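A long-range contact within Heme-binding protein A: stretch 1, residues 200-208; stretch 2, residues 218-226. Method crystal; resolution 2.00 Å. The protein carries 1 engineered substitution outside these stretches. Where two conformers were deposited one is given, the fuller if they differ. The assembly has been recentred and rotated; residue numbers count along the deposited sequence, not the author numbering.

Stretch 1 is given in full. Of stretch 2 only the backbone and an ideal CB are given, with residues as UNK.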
# COMPACT_ATOMS: atom_id res chain seq x y z
N ASP A 200 9.34 -24.74 -14.51
CA ASP A 200 8.17 -24.66 -13.65
C ASP A 200 8.54 -24.60 -12.16
O ASP A 200 9.56 -25.16 -11.72
CB ASP A 200 7.17 -25.80 -13.93
CG ASP A 200 5.81 -25.54 -13.29
OD1 ASP A 200 5.43 -24.35 -13.15
OD2 ASP A 200 5.12 -26.52 -12.94
N HIS A 201 7.69 -23.92 -11.40
CA HIS A 201 7.92 -23.68 -9.98
C HIS A 201 9.03 -22.65 -9.73
O HIS A 201 9.53 -22.54 -8.61
CB HIS A 201 8.21 -25.00 -9.24
CG HIS A 201 7.24 -26.11 -9.56
ND1 HIS A 201 6.05 -26.26 -8.89
CD2 HIS A 201 7.31 -27.11 -10.46
CE1 HIS A 201 5.41 -27.32 -9.37
NE2 HIS A 201 6.15 -27.85 -10.32
N ALA A 202 9.42 -21.89 -10.76
CA ALA A 202 10.47 -20.88 -10.59
C ALA A 202 10.45 -19.71 -11.59
O ALA A 202 10.09 -19.86 -12.76
CB ALA A 202 11.84 -21.54 -10.59
N VAL A 203 10.87 -18.53 -11.12
CA VAL A 203 11.09 -17.38 -12.01
C VAL A 203 12.55 -16.95 -11.92
O VAL A 203 13.06 -16.69 -10.84
CB VAL A 203 10.15 -16.20 -11.68
CG1 VAL A 203 10.23 -15.17 -12.77
CG2 VAL A 203 8.71 -16.67 -11.52
N ARG A 204 13.24 -16.87 -13.06
CA ARG A 204 14.68 -16.61 -13.07
C ARG A 204 15.08 -15.28 -13.70
O ARG A 204 14.53 -14.88 -14.73
CB ARG A 204 15.41 -17.75 -13.77
CG ARG A 204 15.52 -19.03 -12.95
CD ARG A 204 16.36 -20.08 -13.68
NE ARG A 204 16.80 -21.15 -12.78
CZ ARG A 204 16.03 -22.16 -12.39
NH1 ARG A 204 14.78 -22.24 -12.81
NH2 ARG A 204 16.51 -23.09 -11.57
N TYR A 205 16.06 -14.60 -13.10
CA TYR A 205 16.53 -13.31 -13.59
C TYR A 205 18.04 -13.26 -13.64
O TYR A 205 18.71 -13.95 -12.88
CB TYR A 205 16.06 -12.14 -12.70
CG TYR A 205 14.59 -12.13 -12.42
CD1 TYR A 205 13.74 -11.24 -13.08
CD2 TYR A 205 14.05 -12.98 -11.49
CE1 TYR A 205 12.37 -11.24 -12.81
CE2 TYR A 205 12.69 -12.99 -11.22
CZ TYR A 205 11.86 -12.11 -11.88
OH TYR A 205 10.52 -12.14 -11.60
N THR A 206 18.54 -12.39 -14.51
CA THR A 206 19.97 -12.10 -14.61
C THR A 206 20.21 -10.60 -14.50
O THR A 206 19.39 -9.81 -14.96
CB THR A 206 20.52 -12.57 -15.96
OG1 THR A 206 20.38 -14.00 -16.05
CG2 THR A 206 21.99 -12.19 -16.09
N ALA A 207 21.33 -10.21 -13.91
CA ALA A 207 21.64 -8.79 -13.79
C ALA A 207 21.79 -8.11 -15.15
O ALA A 207 22.36 -8.68 -16.09
CB ALA A 207 22.90 -8.58 -12.96
N ASN A 208 21.27 -6.89 -15.24
CA ASN A 208 21.44 -6.05 -16.41
C ASN A 208 22.77 -5.29 -16.34
O ASN A 208 22.96 -4.42 -15.49
CB ASN A 208 20.28 -5.05 -16.49
CG ASN A 208 20.42 -4.08 -17.65
OD1 ASN A 208 21.23 -4.29 -18.55
ND2 ASN A 208 19.62 -3.01 -17.62
N UNK A 218 24.39 -8.60 -7.48
CA UNK A 218 23.99 -10.00 -7.65
C UNK A 218 23.75 -10.39 -9.11
O UNK A 218 22.94 -9.76 -9.81
CB UNK A 218 22.72 -10.27 -6.84
N UNK A 219 24.43 -11.43 -9.57
CA UNK A 219 24.35 -11.82 -10.97
C UNK A 219 23.10 -12.60 -11.36
O UNK A 219 22.64 -12.50 -12.49
CB UNK A 219 25.58 -12.66 -11.32
N UNK A 220 22.56 -13.41 -10.45
CA UNK A 220 21.37 -14.23 -10.76
C UNK A 220 20.38 -14.27 -9.60
O UNK A 220 20.74 -14.43 -8.43
CB UNK A 220 21.79 -15.66 -11.12
N UNK A 221 19.11 -14.17 -9.97
CA UNK A 221 18.02 -14.12 -9.03
C UNK A 221 17.11 -15.30 -9.33
O UNK A 221 16.66 -15.47 -10.47
CB UNK A 221 17.27 -12.79 -9.11
N UNK A 222 16.85 -16.14 -8.33
CA UNK A 222 15.87 -17.20 -8.50
C UNK A 222 14.71 -17.02 -7.54
O UNK A 222 14.90 -17.03 -6.33
CB UNK A 222 16.52 -18.57 -8.30
N UNK A 223 13.51 -16.85 -8.09
CA UNK A 223 12.29 -16.89 -7.29
C UNK A 223 11.76 -18.34 -7.27
O UNK A 223 11.20 -18.80 -8.27
CB UNK A 223 11.24 -15.93 -7.85
N UNK A 224 11.93 -19.03 -6.15
CA UNK A 224 11.50 -20.42 -6.04
C UNK A 224 10.17 -20.56 -5.31
O UNK A 224 10.06 -20.22 -4.14
CB UNK A 224 12.57 -21.24 -5.32
N UNK A 225 9.16 -21.07 -6.01
CA UNK A 225 7.84 -21.22 -5.39
C UNK A 225 7.88 -22.34 -4.35
O UNK A 225 8.12 -23.51 -4.68
CB UNK A 225 6.77 -21.51 -6.45
N UNK A 226 7.62 -21.97 -3.11
CA UNK A 226 7.76 -22.85 -1.97
C UNK A 226 6.55 -22.63 -1.10
O UNK A 226 6.58 -21.80 -0.20
CB UNK A 226 9.06 -22.60 -1.21

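Stretch 2 runs antiparallel to stretch 1, with strand axes 4.6 Å apart at closest approach and at 166°. Backbone hydrogen bonds fix the register, so positions 220 to 224 can be judged by the face their CB takes, and the others by where CB points.

Position 218 lies before the strand. Its CB points sideways, and nothing of stretch 1 lies within 5.5 Å of it. Stretch 1 sets little limit here, and many side chains would suit. The residue is Ile-218. Its side chain leads away; its contact is through the backbone, O lying 3.4 Å from Ala-207 CB.

At position 219 the backbone O accepts a hydrogen bond from Ala-207 N (3.0 Å). The CB points away, 5.1 Å from Ala-207 CB. A small residue would fit, as would a long polar one able to curl back. Glu-219 is deposited. Its end comes nearer to stretch 1, and a water bridges Glu-219 OE2 (2.8 Å) and Ala-207 O (2.7 Å), donating to both.

Position 220 pairs with Thr-206 without direct hydrogen bonds between them. Its CB shares a face with Thr-206 and Arg-204. Beta-branched, polar or long flexible residues would all suit. Arg-220 is found, with chi1 and chi2 both between wells. Its CG lies 4.2 Å from Thr-206 OG1, and the guanidinium forms no hydrogen bond to stretch 1.

Position 221 is a hydrogen-bonded partner of Tyr-205: the position's N donates to Tyr-205 O (2.9 Å), and its O accepts from Tyr-205 N (2.8 Å). The ideal CB sits 3.8 Å from Tyr-205 CB, so an apolar residue is favored, aliphatic or aromatic. The residue is Leu-221. Its CB packs 3.7 Å from Tyr-205 CB.

Position 222 faces the side of Arg-204, its ideal CB 4.8 Å from Arg-204 CG. An aliphatic residue could lie along that long chain, and an acidic or polar one could also be accommodated. Ile-222 takes the first course; its CD1 comes 4.3 Å from Arg-204 NE.

Position 223 pairs with Val-203 through two hydrogen bonds, its N to Val-203 O (2.8 Å) and Val-203 N to its O (2.9 Å). Its CB joins the face of Val-203 and Tyr-205, and Tyr-205 CE2 is 4.7 Å away. Large aliphatic or aromatic residues suit. Phe-223 is deposited. Its ring presents a face to the edge of Tyr-205, with centroids 5.0 Å apart and planes at 52°, and its CB meets Val-203 CB at 4.0 Å.

Position 224 lies opposite Ala-202, whose methyl leaves room. Small, polar or beta-branched residues would do. Ser-224 is present, and its OG donates to a water (3.3 Å) that in turn donates to His-201 O (2.9 Å).

At position 225 N donates to His-201 O (3.0 Å), and CB points toward stretch 1. A branched aliphatic or other medium apolar residue could reach the backbone there. It is Ile-225, with CD1 3.7 Å from Ala-202 N.

Position 226 points away, and stretch 1 leaves its identity free. Thr-226 OG1 donates to Ser-224 O (2.9 Å).

Stretch 2 (218-226) IERLIFSIT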
# COMPACT_ATOMS: atom_id res chain seq x y z
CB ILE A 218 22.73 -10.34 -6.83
CG1 ILE A 218 23.00 -10.13 -5.35
CG2 ILE A 218 22.30 -11.78 -7.08
CD1 ILE A 218 21.75 -10.10 -4.51
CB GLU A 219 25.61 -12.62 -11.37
CG GLU A 219 26.80 -11.73 -11.65
CD GLU A 219 26.69 -11.01 -12.99
OE1 GLU A 219 27.34 -9.96 -13.15
OE2 GLU A 219 25.95 -11.51 -13.87
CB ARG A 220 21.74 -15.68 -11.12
CG ARG A 220 21.65 -16.06 -12.60
CD ARG A 220 22.79 -17.00 -12.99
NE ARG A 220 24.10 -16.51 -12.57
CZ ARG A 220 25.18 -17.25 -12.39
NH1 ARG A 220 26.30 -16.65 -12.01
NH2 ARG A 220 25.16 -18.57 -12.58
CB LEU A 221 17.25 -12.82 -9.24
CG LEU A 221 16.95 -11.84 -8.11
CD1 LEU A 221 18.20 -11.48 -7.30
CD2 LEU A 221 16.31 -10.58 -8.72
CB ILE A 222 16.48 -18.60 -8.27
CG1 ILE A 222 17.68 -18.81 -9.18
CG2 ILE A 222 15.43 -19.67 -8.51
CD1 ILE A 222 18.44 -20.10 -8.90
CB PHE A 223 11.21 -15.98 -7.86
CG PHE A 223 11.44 -14.49 -7.64
CD1 PHE A 223 10.38 -13.62 -7.62
CD2 PHE A 223 12.72 -13.99 -7.48
CE1 PHE A 223 10.57 -12.25 -7.42
CE2 PHE A 223 12.93 -12.63 -7.29
CZ PHE A 223 11.85 -11.76 -7.26
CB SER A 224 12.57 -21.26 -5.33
OG SER A 224 12.09 -22.56 -5.05
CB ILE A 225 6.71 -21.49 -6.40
CG1 ILE A 225 6.43 -20.26 -7.26
CG2 ILE A 225 5.43 -21.88 -5.68
CD1 ILE A 225 7.52 -19.94 -8.25
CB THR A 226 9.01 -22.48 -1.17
OG1 THR A 226 10.10 -22.21 -2.07
CG2 THR A 226 9.39 -23.60 -0.19
O HOH W 1 10.02 -24.58 -6.58
O HOH W 2 24.57 -10.23 -15.97
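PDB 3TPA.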